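Local coordinates for adherence and virulence protein A (Streptococcus pneumoniae, PDB 6PON), which binds fibronectin and probably contributes to the adherence and virulence of the bacterium, at residues Phe7-Val12 with Asn172-Lys177; Leu49-Ala52 with Gly57-Gln60; Leu131-Lys134 with Ile139-Val142; Val146-Ser149 with Arg154-Leu157. One frame throughout, in Å; residues are numbered along the deposited sequence.

Contact 1 (Phe7-Val12 with Asn172-Lys177)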
loop_
_atom_site.group_PDB
_atom_site.type_symbol
_atom_site.label_atom_id
_atom_site.label_comp_id
_atom_site.label_asym_id
_atom_site.label_seq_id
_atom_site.Cartn_x
_atom_site.Cartn_y
_atom_site.Cartn_z
ATOM N N PHE B 7 -4.679 22.251 -0.086
ATOM C CA PHE B 7 -5.585 23.009 0.772
ATOM C C PHE B 7 -6.594 23.790 -0.055
ATOM O O PHE B 7 -7.798 23.804 0.243
ATOM C CB PHE B 7 -4.792 23.963 1.660
ATOM C CG PHE B 7 -5.620 24.630 2.726
ATOM C CD1 PHE B 7 -6.221 25.863 2.490
ATOM C CD2 PHE B 7 -5.786 24.034 3.970
ATOM C CE1 PHE B 7 -6.985 26.482 3.466
ATOM C CE2 PHE B 7 -6.544 24.645 4.953
ATOM C CZ PHE B 7 -7.155 25.877 4.698
ATOM N N LEU B 8 -6.113 24.458 -1.102
ATOM C CA LEU B 8 -6.981 25.302 -1.908
ATOM C C LEU B 8 -8.050 24.480 -2.606
ATOM O O LEU B 8 -9.173 24.959 -2.795
ATOM C CB LEU B 8 -6.132 26.075 -2.916
ATOM C CG LEU B 8 -6.776 27.067 -3.885
ATOM C CD1 LEU B 8 -7.542 28.096 -3.101
ATOM C CD2 LEU B 8 -5.703 27.729 -4.775
ATOM N N HIS B 9 -7.728 23.231 -2.973
ATOM C CA HIS B 9 -8.747 22.353 -3.543
ATOM C C HIS B 9 -9.926 22.217 -2.600
ATOM O O HIS B 9 -11.084 22.203 -3.038
ATOM C CB HIS B 9 -8.151 20.980 -3.866
ATOM C CG HIS B 9 -9.164 19.956 -4.296
ATOM N ND1 HIS B 9 -9.285 19.530 -5.600
ATOM C CD2 HIS B 9 -10.086 19.262 -3.588
ATOM C CE1 HIS B 9 -10.247 18.629 -5.681
ATOM N NE2 HIS B 9 -10.749 18.447 -4.472
ATOM N N HIS B 10 -9.655 22.136 -1.295
ATOM C CA HIS B 10 -10.742 21.980 -0.338
ATOM C C HIS B 10 -11.530 23.273 -0.177
ATOM O O HIS B 10 -12.764 23.266 -0.261
ATOM C CB HIS B 10 -10.200 21.483 1.005
ATOM C CG HIS B 10 -9.848 20.028 0.995
ATOM N ND1 HIS B 10 -10.664 19.057 1.535
ATOM C CD2 HIS B 10 -8.784 19.375 0.471
ATOM C CE1 HIS B 10 -10.106 17.874 1.366
ATOM N NE2 HIS B 10 -8.970 18.038 0.714
ATOM N N ILE B 11 -10.844 24.401 0.034
ATOM C CA ILE B 11 -11.595 25.610 0.365
ATOM C C ILE B 11 -12.348 26.152 -0.848
ATOM O O ILE B 11 -13.394 26.797 -0.694
ATOM C CB ILE B 11 -10.683 26.689 0.982
ATOM C CG1 ILE B 11 -11.562 27.776 1.640
ATOM C CG2 ILE B 11 -9.758 27.281 -0.078
ATOM C CD1 ILE B 11 -10.851 28.643 2.683
ATOM N N VAL B 12 -11.860 25.893 -2.061
ATOM C CA VAL B 12 -12.534 26.472 -3.216
ATOM C C VAL B 12 -13.880 25.800 -3.417
ATOM O O VAL B 12 -14.810 26.408 -3.964
ATOM C CB VAL B 12 -11.651 26.388 -4.472
ATOM C CG1 VAL B 12 -11.606 24.982 -4.987
ATOM C CG2 VAL B 12 -12.177 27.319 -5.554
ATOM N N ASN B 172 -1.298 16.634 -11.679
ATOM C CA ASN B 172 -2.393 16.868 -10.750
ATOM C C ASN B 172 -2.753 15.583 -10.005
ATOM O O ASN B 172 -3.268 14.645 -10.628
ATOM C CB ASN B 172 -3.592 17.411 -11.518
ATOM C CG ASN B 172 -4.717 17.857 -10.615
ATOM O OD1 ASN B 172 -4.829 17.408 -9.470
ATOM N ND2 ASN B 172 -5.565 18.752 -11.123
ATOM N N PRO B 173 -2.541 15.507 -8.686
ATOM C CA PRO B 173 -2.760 14.234 -7.976
ATOM C C PRO B 173 -4.217 13.846 -7.848
ATOM O O PRO B 173 -4.499 12.674 -7.592
ATOM C CB PRO B 173 -2.132 14.485 -6.593
ATOM C CG PRO B 173 -2.234 15.952 -6.412
ATOM C CD PRO B 173 -2.093 16.576 -7.779
ATOM N N PHE B 174 -5.147 14.784 -7.991
ATOM C CA PHE B 174 -6.561 14.447 -7.867
ATOM C C PHE B 174 -7.067 13.687 -9.086
ATOM O O PHE B 174 -7.994 12.887 -8.966
ATOM C CB PHE B 174 -7.401 15.722 -7.664
ATOM C CG PHE B 174 -7.256 16.340 -6.305
ATOM C CD1 PHE B 174 -7.998 15.878 -5.240
ATOM C CD2 PHE B 174 -6.379 17.379 -6.092
ATOM C CE1 PHE B 174 -7.864 16.432 -3.979
ATOM C CE2 PHE B 174 -6.240 17.937 -4.842
ATOM C CZ PHE B 174 -6.986 17.456 -3.782
ATOM N N THR B 175 -6.483 13.927 -10.260
ATOM C CA THR B 175 -7.050 13.464 -11.524
ATOM C C THR B 175 -6.154 12.502 -12.279
ATOM O O THR B 175 -6.544 12.052 -13.360
ATOM C CB THR B 175 -7.354 14.648 -12.450
ATOM O OG1 THR B 175 -6.135 15.368 -12.699
ATOM C CG2 THR B 175 -8.362 15.582 -11.812
ATOM N N ILE B 176 -4.961 12.190 -11.769
ATOM C CA ILE B 176 -4.065 11.301 -12.498
ATOM C C ILE B 176 -4.703 9.930 -12.627
ATOM O O ILE B 176 -5.414 9.461 -11.725
ATOM C CB ILE B 176 -2.707 11.208 -11.792
ATOM C CG1 ILE B 176 -1.747 10.355 -12.630
ATOM C CG2 ILE B 176 -2.900 10.656 -10.361
ATOM C CD1 ILE B 176 -0.452 9.985 -11.909
ATOM N N LYS B 177 -4.462 9.287 -13.763
ATOM C CA LYS B 177 -5.087 8.019 -14.093
ATOM C C LYS B 177 -4.401 6.862 -13.372
ATOM O O LYS B 177 -3.232 6.935 -12.977
ATOM C CB LYS B 177 -5.058 7.794 -15.602
ATOM C CG LYS B 177 -5.786 8.881 -16.374
ATOM C CD LYS B 177 -5.902 8.542 -17.861
ATOM C CE LYS B 177 -7.258 7.941 -18.225
ATOM N NZ LYS B 177 -7.316 6.458 -18.099
#
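The imidazole of H9 lies flat on the phenyl ring of F174, and this one stack makes the whole contact between helix segment 7-12 and loop segment 172-177. The ring planes differ by only 6° and the centroids are 3.6 Å apart. Overlap is nearly complete, each ring standing over the centre of the other. The side chains approach from opposite directions, and so the rings are laid head to tail: H9 CG sits 3.4 Å from F174 CZ, while H9 CE1, at the far end of the imidazole, comes to 3.6 Å from F174 CD1. H9 ND1 stands over the middle of the phenyl ring, 3.4 Å above its plane, and NE2 lies nearest F174 CE1. The CB of H9 already points toward the loop, and with CG anti to the backbone N (chi1 173°) the ring is laid over F174.

The stack joins helix 5-19 of the NFACT N-terminal region to the loop just before helix 178-187, which has K177 at its N-cap position. The loop side is shaped by an Asx turn, in which N172 OD1 accepts from F174 N at 3.0 Å (N-H...O angle 151°). The same oxygen lies in the plane of the phenyl ring at its edge. N172 ND2 is held in turn by E95, and N96 touches H9, N172 and F174. The second subunit closes in as well: F226 of that subunit meets F174 edge-to-face, and T230 of that subunit bonds H10 ND1, beside the stacked histidine.

Contact 2 (Leu49-Ala52 with Gly57-Gln60)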
loop_
_atom_site.group_PDB
_atom_site.type_symbol
_atom_site.label_atom_id
_atom_site.label_comp_id
_atom_site.label_asym_id
_atom_site.label_seq_id
_atom_site.Cartn_x
_atom_site.Cartn_y
_atom_site.Cartn_z
ATOM N N LEU B 49 -12.004 37.376 1.589
ATOM C CA LEU B 49 -10.682 37.977 1.649
ATOM C C LEU B 49 -9.786 37.344 0.592
ATOM O O LEU B 49 -9.694 36.116 0.498
ATOM C CB LEU B 49 -10.058 37.818 3.038
ATOM C CG LEU B 49 -8.545 38.079 3.172
ATOM C CD1 LEU B 49 -8.204 39.515 2.809
ATOM C CD2 LEU B 49 -8.014 37.739 4.585
ATOM N N LEU B 50 -9.130 38.182 -0.196
ATOM C CA LEU B 50 -8.047 37.750 -1.066
ATOM C C LEU B 50 -6.797 38.522 -0.681
ATOM O O LEU B 50 -6.815 39.754 -0.598
ATOM C CB LEU B 50 -8.378 37.982 -2.538
ATOM C CG LEU B 50 -9.640 37.357 -3.116
ATOM C CD1 LEU B 50 -10.869 38.182 -2.749
ATOM C CD2 LEU B 50 -9.475 37.254 -4.625
ATOM N N SER B 51 -5.717 37.809 -0.435
ATOM C CA SER B 51 -4.521 38.448 0.074
ATOM C C SER B 51 -3.353 38.086 -0.826
ATOM O O SER B 51 -3.085 36.903 -1.063
ATOM C CB SER B 51 -4.264 38.033 1.529
ATOM O OG SER B 51 -3.023 38.525 1.972
ATOM N N ALA B 52 -2.676 39.108 -1.342
ATOM C CA ALA B 52 -1.449 38.937 -2.094
ATOM C C ALA B 52 -0.222 39.153 -1.222
ATOM O O ALA B 52 0.890 39.284 -1.743
ATOM C CB ALA B 52 -1.437 39.885 -3.296
ATOM N N GLY B 57 -0.546 35.311 1.966
ATOM C CA GLY B 57 -1.433 35.262 0.824
ATOM C C GLY B 57 -2.351 34.073 0.892
ATOM O O GLY B 57 -1.906 32.957 1.170
ATOM N N ARG B 58 -3.638 34.311 0.678
ATOM C CA ARG B 58 -4.649 33.271 0.792
ATOM C C ARG B 58 -5.943 33.853 0.249
ATOM O O ARG B 58 -6.059 35.064 0.043
ATOM C CB ARG B 58 -4.829 32.806 2.240
ATOM C CG ARG B 58 -5.260 33.945 3.177
ATOM C CD ARG B 58 -5.091 33.578 4.643
ATOM N NE ARG B 58 -5.701 34.552 5.549
ATOM C CZ ARG B 58 -5.103 35.664 5.963
ATOM N NH1 ARG B 58 -3.877 35.954 5.558
ATOM N NH2 ARG B 58 -5.725 36.485 6.795
ATOM N N ILE B 59 -6.906 32.975 0.001
ATOM C CA ILE B 59 -8.279 33.368 -0.263
ATOM C C ILE B 59 -9.155 32.617 0.727
ATOM O O ILE B 59 -8.921 31.436 1.008
ATOM C CB ILE B 59 -8.694 33.089 -1.725
ATOM C CG1 ILE B 59 -10.184 33.389 -1.922
ATOM C CG2 ILE B 59 -8.358 31.658 -2.103
ATOM C CD1 ILE B 59 -10.593 33.591 -3.372
ATOM N N GLN B 60 -10.184 33.288 1.234
ATOM C CA GLN B 60 -10.779 32.825 2.474
ATOM C C GLN B 60 -12.069 33.591 2.719
ATOM O O GLN B 60 -12.106 34.804 2.513
ATOM C CB GLN B 60 -9.770 33.071 3.613
ATOM C CG GLN B 60 -10.244 32.727 4.947
ATOM C CD GLN B 60 -9.596 33.549 6.044
ATOM O OE1 GLN B 60 -8.433 33.938 5.951
ATOM N NE2 GLN B 60 -10.346 33.787 7.112
#
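L49 lays its CD2 methyl over one face of the R58 guanidinium, 3.4 Å from R58 NH2, across a beta hairpin made of strands 44-51 and 58-61. The hairpin forms one side of a four-stranded sheet, its short segments antiparallel at 179°. L49 and Q60 are a hydrogen-bonded pair: L49 N donates to Q60 O at 2.7 Å, and Q60 N returns a more bent bond to L49 O.

S51 N donates to R58 O at 2.8 Å, whereas the bond back from R58 N to S51 O is weak. The hydroxyl of S51, on the same face as L49 and R58, bonds E34 OE1 and H53 N. On the reverse face L50 and I59 lie side by side, L50 CG 3.9 Å from I59 CD1, with L8 and L15 of helix 5-19 packing on I59.

R58 starts cramped, CG between backbone N and carbonyl carbon (chi1 60°), then runs extended from CG to NE, bringing the guanidinium against L49. Y263 of the second subunit makes a cation-pi contact with it, and F56 O takes a bond from NH1. Q60 OE1 holds the guanidinium at one edge, accepting in its plane from R58 NE at 2.8 Å.

Contact 3 (Leu131-Lys134 with Ile139-Val142)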
loop_
_atom_site.group_PDB
_atom_site.type_symbol
_atom_site.label_atom_id
_atom_site.label_comp_id
_atom_site.label_asym_id
_atom_site.label_seq_id
_atom_site.Cartn_x
_atom_site.Cartn_y
_atom_site.Cartn_z
ATOM N N LEU B 131 -7.679 41.678 -12.134
ATOM C CA LEU B 131 -8.978 41.675 -12.788
ATOM C C LEU B 131 -8.732 41.707 -14.292
ATOM O O LEU B 131 -7.980 42.548 -14.788
ATOM C CB LEU B 131 -9.826 42.875 -12.351
ATOM C CG LEU B 131 -11.263 42.860 -12.890
ATOM C CD1 LEU B 131 -12.142 41.776 -12.211
ATOM C CD2 LEU B 131 -11.898 44.230 -12.799
ATOM N N VAL B 132 -9.319 40.768 -15.011
ATOM C CA VAL B 132 -9.020 40.595 -16.422
ATOM C C VAL B 132 -10.329 40.634 -17.179
ATOM O O VAL B 132 -11.291 39.966 -16.783
ATOM C CB VAL B 132 -8.275 39.275 -16.686
ATOM C CG1 VAL B 132 -8.093 39.060 -18.172
ATOM C CG2 VAL B 132 -6.950 39.293 -15.981
ATOM N N ASP B 133 -10.377 41.419 -18.256
ATOM C CA ASP B 133 -11.594 41.446 -19.051
ATOM C C ASP B 133 -11.725 40.161 -19.844
ATOM O O ASP B 133 -10.775 39.727 -20.491
ATOM C CB ASP B 133 -11.632 42.620 -20.008
ATOM C CG ASP B 133 -12.881 42.594 -20.841
ATOM O OD1 ASP B 133 -12.876 41.939 -21.895
ATOM O OD2 ASP B 133 -13.889 43.175 -20.401
ATOM N N LYS B 134 -12.930 39.596 -19.840
ATOM C CA LYS B 134 -13.126 38.227 -20.303
ATOM C C LYS B 134 -13.007 38.104 -21.823
ATOM O O LYS B 134 -12.522 37.078 -22.324
ATOM C CB LYS B 134 -14.487 37.725 -19.820
ATOM C CG LYS B 134 -14.861 36.338 -20.278
ATOM C CD LYS B 134 -14.313 35.286 -19.351
ATOM C CE LYS B 134 -14.830 33.905 -19.714
ATOM N NZ LYS B 134 -14.138 32.876 -18.907
ATOM N N ILE B 139 -5.574 42.794 -18.824
ATOM C CA ILE B 139 -5.678 43.158 -17.415
ATOM C C ILE B 139 -6.381 44.502 -17.296
ATOM O O ILE B 139 -5.894 45.523 -17.803
ATOM C CB ILE B 139 -4.298 43.200 -16.753
ATOM C CG1 ILE B 139 -3.761 41.777 -16.591
ATOM C CG2 ILE B 139 -4.371 43.926 -15.391
ATOM C CD1 ILE B 139 -2.396 41.590 -17.192
ATOM N N LEU B 140 -7.537 44.513 -16.630
ATOM C CA LEU B 140 -8.183 45.782 -16.331
ATOM C C LEU B 140 -7.452 46.518 -15.211
ATOM O O LEU B 140 -7.345 47.752 -15.238
ATOM C CB LEU B 140 -9.649 45.545 -15.981
ATOM C CG LEU B 140 -10.466 44.958 -17.145
ATOM C CD1 LEU B 140 -11.780 44.315 -16.646
ATOM C CD2 LEU B 140 -10.717 46.042 -18.265
ATOM N N GLU B 141 -6.922 45.784 -14.238
ATOM C CA GLU B 141 -6.212 46.364 -13.099
ATOM C C GLU B 141 -5.612 45.218 -12.282
ATOM O O GLU B 141 -6.006 44.057 -12.427
ATOM C CB GLU B 141 -7.155 47.256 -12.267
ATOM C CG GLU B 141 -6.557 48.146 -11.189
ATOM C CD GLU B 141 -5.219 48.817 -11.514
ATOM O OE1 GLU B 141 -5.174 50.059 -11.642
ATOM O OE2 GLU B 141 -4.184 48.116 -11.567
ATOM N N VAL B 142 -4.626 45.542 -11.455
ATOM C CA VAL B 142 -3.830 44.501 -10.824
ATOM C C VAL B 142 -3.171 45.086 -9.586
ATOM O O VAL B 142 -2.584 46.174 -9.633
ATOM C CB VAL B 142 -2.789 43.915 -11.798
ATOM C CG1 VAL B 142 -2.030 45.028 -12.511
ATOM C CG2 VAL B 142 -1.812 43.025 -11.056
#
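L131 is met by two residues at once, L140 and E141, and this doubling is a classic beta bulge in an antiparallel hairpin. L131 N donates almost straight to E141 O (2.9 Å, N-H...O angle 175°). L131 O, by contrast, takes L140 N at 2.7 Å along a bent path and E141 N only weakly at 3.4 Å, so one carbonyl gathers both amides of the bulge. The register slips by one here, and V132 pairs with I139, not L140, as a non-hydrogen-bonded pair. The chain turns a corner at L140.

The extra residue puts its side chain to use. L140, with CG anti to its carbonyl carbon (chi1 -63°), comes over the neighbouring strand. Its CD1 wedges between L131 CD2, at 3.8 Å, and the backbone and CB of D133, with D133 N 3.6 Å from the same methyl. V132 and I139 touch more lightly on the face opposite L131, V132 CG2 to I139 CG1 at 4.1 Å. The carboxylate of D133 turns to the connecting loop, where S135 OG and S136 N both bond to its OD1. E141 swings its acid end away from L131; its OE2 accepts from V142 N through the anti lone pair at 2.6 Å and also from H145 NE2, two donors that should favour a charged carboxylate.

Strand 139-142 is an edge strand of a five-stranded antiparallel sheet, while strand 128-133 is flanked on its other side by strand 113-121. Helix 74-83 lies against the bulge face, with Y82 touching both L131 and L140, and F75 and V78 touching E141.

Contact 4 (Val146-Ser149 with Arg154-Leu157)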
loop_
_atom_site.group_PDB
_atom_site.type_symbol
_atom_site.label_atom_id
_atom_site.label_comp_id
_atom_site.label_asym_id
_atom_site.label_seq_id
_atom_site.Cartn_x
_atom_site.Cartn_y
_atom_site.Cartn_z
ATOM N N VAL B 146 3.756 45.398 -12.071
ATOM C CA VAL B 146 5.123 44.958 -12.356
ATOM C C VAL B 146 5.421 45.348 -13.792
ATOM O O VAL B 146 4.818 44.804 -14.723
ATOM C CB VAL B 146 5.332 43.450 -12.151
ATOM C CG1 VAL B 146 6.831 43.146 -11.967
ATOM C CG2 VAL B 146 4.517 42.921 -10.969
ATOM N N GLY B 147 6.331 46.297 -13.978
ATOM C CA GLY B 147 6.609 46.818 -15.297
ATOM C C GLY B 147 7.490 45.897 -16.107
ATOM O O GLY B 147 7.958 44.851 -15.651
ATOM N N PHE B 148 7.724 46.308 -17.347
ATOM C CA PHE B 148 8.637 45.583 -18.215
ATOM C C PHE B 148 10.085 45.747 -17.755
ATOM O O PHE B 148 10.501 46.831 -17.329
ATOM C CB PHE B 148 8.486 46.081 -19.649
ATOM C CG PHE B 148 9.433 45.436 -20.616
ATOM C CD1 PHE B 148 9.136 44.205 -21.179
ATOM C CD2 PHE B 148 10.617 46.064 -20.972
ATOM C CE1 PHE B 148 10.005 43.611 -22.079
ATOM C CE2 PHE B 148 11.493 45.471 -21.873
ATOM C CZ PHE B 148 11.188 44.243 -22.424
ATOM N N SER B 149 10.853 44.656 -17.841
ATOM C CA SER B 149 12.306 44.681 -17.715
ATOM C C SER B 149 12.903 43.629 -18.653
ATOM O O SER B 149 12.184 42.855 -19.292
ATOM C CB SER B 149 12.754 44.449 -16.264
ATOM O OG SER B 149 12.396 43.153 -15.811
ATOM N N ARG B 154 6.413 38.372 -17.700
ATOM C CA ARG B 154 5.174 38.979 -18.152
ATOM C C ARG B 154 5.100 40.392 -17.611
ATOM O O ARG B 154 5.713 40.731 -16.594
ATOM C CB ARG B 154 3.956 38.177 -17.695
ATOM C CG ARG B 154 3.980 37.873 -16.211
ATOM C CD ARG B 154 2.831 36.976 -15.785
ATOM N NE ARG B 154 2.815 36.881 -14.334
ATOM C CZ ARG B 154 1.800 36.427 -13.609
ATOM N NH1 ARG B 154 0.686 36.008 -14.191
ATOM N NH2 ARG B 154 1.901 36.408 -12.289
ATOM N N THR B 155 4.332 41.215 -18.288
ATOM C CA THR B 155 4.103 42.566 -17.820
ATOM C C THR B 155 2.760 42.572 -17.098
ATOM O O THR B 155 1.744 42.146 -17.661
ATOM C CB THR B 155 4.169 43.556 -18.985
ATOM O OG1 THR B 155 5.489 43.521 -19.556
ATOM C CG2 THR B 155 3.896 44.957 -18.517
ATOM N N LEU B 156 2.766 42.999 -15.836
ATOM C CA LEU B 156 1.549 43.045 -15.028
ATOM C C LEU B 156 1.136 44.504 -14.909
ATOM O O LEU B 156 1.421 45.181 -13.924
ATOM C CB LEU B 156 1.746 42.392 -13.666
ATOM C CG LEU B 156 2.012 40.892 -13.779
ATOM C CD1 LEU B 156 1.946 40.233 -12.430
ATOM C CD2 LEU B 156 1.031 40.247 -14.738
ATOM N N LEU B 157 0.448 44.986 -15.936
ATOM C CA LEU B 157 0.046 46.384 -15.973
ATOM C C LEU B 157 -1.313 46.462 -16.644
ATOM O O LEU B 157 -1.616 45.632 -17.510
ATOM C CB LEU B 157 1.073 47.250 -16.730
ATOM C CG LEU B 157 2.472 47.510 -16.133
ATOM C CD1 LEU B 157 3.392 48.138 -17.170
ATOM C CD2 LEU B 157 2.421 48.420 -14.891
#
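V146 and L156 stand side by side, their side chains pointing the same way, with V146 CG2, the methyl anti to its carbonyl carbon, 3.9 Å from L156 CB and about as far from L156 CD1. The alignment follows from the backbone, where the two residues form an antiparallel hydrogen-bonded pair: V146 N donates to L156 O at 3.0 Å (N-H...O angle 167°), and L156 N donates to V146 O at the same length. L157 arches round the other side of this bond, its CG 3.8 Å from V146 O and its CD1 over the CA of G147.

This is a single bridge, not a strand pair, closing the base of an excursion within the long connection from strand 139-142 to helix 178-187. F148 and T155, further out, slant past each other. T155 OG1 lies near the plane of the F148 ring, at its edge, 3.9 Å from F148 CB, a distance at which the hydroxyl merely packs.

L156 also has a neighbour in its own segment: its CD2 rests over one face of the R154 guanidinium, offset toward the rim, 3.8 Å above the plane. That guanidinium is fastened by a salt bridge from NH2 to E121 and a bond from NH1 to I163 O, while N128 and L130 of strand 128-133 touch the L156 side chain.

How the contacts relate
Contact 1 opens first and closes last; between its segments come contacts 2, 3 and 4 in that order. Contacts 1 and 2, with centres 19 Å apart, touch where L8 and I11 of helix 5-19 pack on I59 and Q60. Contacts 3 and 4 have centres 14 Å apart and meet where I139 and V142 rest on the backbone of T155-L157. Contacts 2 and 3, 18 Å between centres, belong to different antiparallel sheets, linked where L50 and A52 reach I129 of strand 128-133. Contacts 1 and 2 both meet the second subunit, whereas contacts 3 and 4 have no partner there, so among the four that subunit is met at helix 5-19, loop 172-177 and strand 58-61.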